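Local structure of acetyltransferase, GNAT family protein (Mycobacterium smegmatis, 6C32) at residues R34-D39 against G110-S115. The protein binds acetyl-CoA and probably transfers its acetyl group to protein N-termini, as a RimJ-type N-terminal-alanine acetyltransferase. Sequence-based numbering, arbitrary orientation.
Sequences RIRLAD and GYWVAS. With ACO (acetyl coenzyme *a), chain B.
The carboxylate of D39, just past the end of helix 29-38, grips S115 with both oxygens: OD2 takes the backbone N-H of S115 at 2.6 Å, nearly straight at 171°, and OD1 takes the hydroxyl OG of S115, also at 2.6 Å. Both arrive on the syn side, the amide close to the carboxylate plane and OG well out of it; together they fix the carboxylate's rotation. This ties the helix end to the turn following strand 106-113, the GNAT-fold strand whose backbone hydrogen-bonds acetyl-CoA. Further up the strand, the indole of W112 packs against I35 and R36. I35 reaches it at the ring edge, where CG2 lies 3.6 Å from CZ3, and the same methyl also rests on CB of A114. R36, its chain bent at chi2 (-85°), lays CD over the benzo rim at CZ2, 3.4 Å away. NH1 sits over the same face near the rim, the guanidinium tilted 69° to the ring in a cation-pi contact. E47 forms a salt bridge with NH2 of R36, while Q93 accepts the indole N-H. On the cofactor side the strand backbone pairs with the pantetheine arm and the acetyl group: V113 N donates to O9P, Y111 O accepts from N4P, and Y111 N holds the acetyl oxygen O at 3.1 Å, above the centre of the Y111 ring.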
# COMPACT_ATOMS: atom_id res chain seq x y z
N ARG A 34 -4.54 -15.82 8.15
CA ARG A 34 -3.40 -16.72 8.27
C ARG A 34 -2.08 -15.96 8.20
O ARG A 34 -1.18 -16.18 9.02
CB ARG A 34 -3.45 -17.79 7.17
CG ARG A 34 -2.25 -18.73 7.18
CD ARG A 34 -2.36 -19.80 6.07
NE ARG A 34 -2.68 -19.22 4.77
CZ ARG A 34 -1.80 -18.59 3.99
NH1 ARG A 34 -0.54 -18.46 4.38
NH2 ARG A 34 -2.19 -18.09 2.81
N ILE A 35 -1.96 -15.02 7.25
CA ILE A 35 -0.68 -14.34 7.05
C ILE A 35 -0.43 -13.32 8.15
O ILE A 35 0.68 -13.23 8.68
CB ILE A 35 -0.65 -13.69 5.66
CG1 ILE A 35 -0.64 -14.79 4.59
CG2 ILE A 35 0.58 -12.79 5.52
CD1 ILE A 35 -1.00 -14.30 3.19
N ARG A 36 -1.45 -12.53 8.51
CA ARG A 36 -1.25 -11.52 9.55
C ARG A 36 -0.95 -12.17 10.90
O ARG A 36 -0.12 -11.67 11.66
CB ARG A 36 -2.47 -10.60 9.68
CG ARG A 36 -2.90 -9.85 8.41
CD ARG A 36 -2.18 -8.55 8.17
NE ARG A 36 -2.28 -7.60 9.27
CZ ARG A 36 -1.77 -6.38 9.22
NH1 ARG A 36 -1.15 -5.96 8.12
NH2 ARG A 36 -1.88 -5.56 10.27
N LEU A 37 -1.63 -13.28 11.21
CA LEU A 37 -1.31 -13.99 12.44
C LEU A 37 0.13 -14.49 12.43
O LEU A 37 0.89 -14.25 13.37
CB LEU A 37 -2.29 -15.16 12.66
CG LEU A 37 -3.69 -14.76 13.14
CD1 LEU A 37 -4.64 -15.94 13.08
CD2 LEU A 37 -3.64 -14.17 14.53
N ALA A 38 0.52 -15.17 11.35
CA ALA A 38 1.87 -15.74 11.27
C ALA A 38 2.95 -14.66 11.24
O ALA A 38 4.04 -14.88 11.76
CB ALA A 38 1.99 -16.64 10.05
N ASP A 39 2.66 -13.50 10.66
CA ASP A 39 3.64 -12.44 10.47
C ASP A 39 3.61 -11.39 11.58
O ASP A 39 4.11 -10.28 11.36
CB ASP A 39 3.42 -11.76 9.12
CG ASP A 39 4.36 -12.27 8.06
OD1 ASP A 39 5.10 -13.25 8.35
OD2 ASP A 39 4.34 -11.70 6.95
N GLY A 110 -0.11 3.26 1.45
CA GLY A 110 0.54 2.38 2.40
C GLY A 110 0.50 0.95 1.89
O GLY A 110 -0.27 0.64 0.99
N TYR A 111 1.34 0.09 2.46
CA TYR A 111 1.45 -1.27 1.94
C TYR A 111 2.11 -2.18 2.96
O TYR A 111 2.78 -1.73 3.90
CB TYR A 111 2.27 -1.31 0.63
CG TYR A 111 3.52 -0.45 0.75
CD1 TYR A 111 4.67 -0.94 1.38
CD2 TYR A 111 3.52 0.86 0.31
CE1 TYR A 111 5.81 -0.12 1.52
CE2 TYR A 111 4.64 1.67 0.43
CZ TYR A 111 5.78 1.18 1.04
OH TYR A 111 6.86 2.01 1.17
N TRP A 112 1.92 -3.48 2.75
CA TRP A 112 2.68 -4.49 3.48
C TRP A 112 2.69 -5.76 2.63
O TRP A 112 1.78 -5.99 1.83
CB TRP A 112 2.09 -4.75 4.87
CG TRP A 112 0.73 -5.42 4.84
CD1 TRP A 112 -0.50 -4.81 4.85
CD2 TRP A 112 0.47 -6.84 4.84
NE1 TRP A 112 -1.50 -5.75 4.84
CE2 TRP A 112 -0.94 -7.00 4.83
CE3 TRP A 112 1.29 -7.98 4.84
CZ2 TRP A 112 -1.54 -8.27 4.82
CZ3 TRP A 112 0.69 -9.23 4.82
CH2 TRP A 112 -0.71 -9.37 4.81
N VAL A 113 3.74 -6.56 2.81
CA VAL A 113 3.93 -7.80 2.06
C VAL A 113 4.30 -8.89 3.06
O VAL A 113 5.11 -8.67 3.97
CB VAL A 113 5.02 -7.65 0.97
CG1 VAL A 113 5.36 -9.01 0.35
CG2 VAL A 113 4.59 -6.67 -0.13
N ALA A 114 3.71 -10.07 2.89
CA ALA A 114 4.03 -11.22 3.73
C ALA A 114 5.54 -11.45 3.79
O ALA A 114 6.21 -11.48 2.75
CB ALA A 114 3.32 -12.47 3.19
N SER A 115 6.07 -11.60 5.01
CA SER A 115 7.52 -11.61 5.20
C SER A 115 8.19 -12.72 4.40
O SER A 115 9.32 -12.53 3.91
CB SER A 115 7.86 -11.76 6.68
OG SER A 115 7.38 -13.01 7.18
N1A ACO B . 18.19 -1.98 5.13
C2A ACO B . 18.28 -1.55 3.85
N3A ACO B . 17.59 -2.14 2.86
C4A ACO B . 16.78 -3.20 3.12
C5A ACO B . 16.67 -3.69 4.42
C6A ACO B . 17.42 -3.03 5.44
N6A ACO B . 17.33 -3.51 6.84
N7A ACO B . 15.83 -4.71 4.38
C8A ACO B . 15.43 -4.87 3.13
N9A ACO B . 16.02 -3.97 2.37
C1B ACO B . 15.85 -3.79 0.91
C2B ACO B . 15.61 -4.86 0.25
O2B ACO B . 16.81 -5.62 -0.11
C3B ACO B . 14.89 -4.25 -1.10
O3B ACO B . 15.87 -3.52 -1.88
P3B ACO B . 16.89 -4.20 -3.00
O7A ACO B . 17.93 -5.09 -2.30
O8A ACO B . 17.54 -3.01 -3.72
O9A ACO B . 16.13 -5.06 -3.98
C4B ACO B . 14.04 -3.34 -0.65
O4B ACO B . 14.51 -2.98 0.74
C5B ACO B . 12.59 -3.94 -0.52
O5B ACO B . 12.06 -3.73 -1.81
P1A ACO B . 10.93 -4.82 -2.27
O1A ACO B . 10.18 -4.27 -3.46
O2A ACO B . 11.62 -6.15 -2.51
O3A ACO B . 9.96 -4.84 -0.98
P2A ACO B . 9.28 -6.11 -0.20
O4A ACO B . 8.42 -6.91 -1.15
O5A ACO B . 10.45 -6.91 0.42
O6A ACO B . 8.35 -5.44 1.00
CBP ACO B . 8.04 -4.14 3.02
CCP ACO B . 8.99 -4.46 1.84
CDP ACO B . 8.68 -3.05 3.88
CEP ACO B . 6.69 -3.63 2.44
CAP ACO B . 7.83 -5.42 3.82
OAP ACO B . 9.07 -5.83 4.45
C9P ACO B . 6.80 -5.26 4.89
O9P ACO B . 5.61 -5.48 4.63
N8P ACO B . 7.23 -4.88 6.23
C7P ACO B . 6.34 -4.72 7.38
C6P ACO B . 5.21 -3.70 7.12
C5P ACO B . 5.79 -2.34 6.66
O5P ACO B . 6.86 -1.89 7.11
N4P ACO B . 5.05 -1.60 5.64
C3P ACO B . 5.54 -0.26 5.16
C2P ACO B . 5.10 0.73 6.28
S1P ACO B . 5.37 2.43 5.69
C ACO B . 4.27 2.61 4.25
O ACO B . 3.40 1.81 4.02
CH3 ACO B . 4.47 3.85 3.32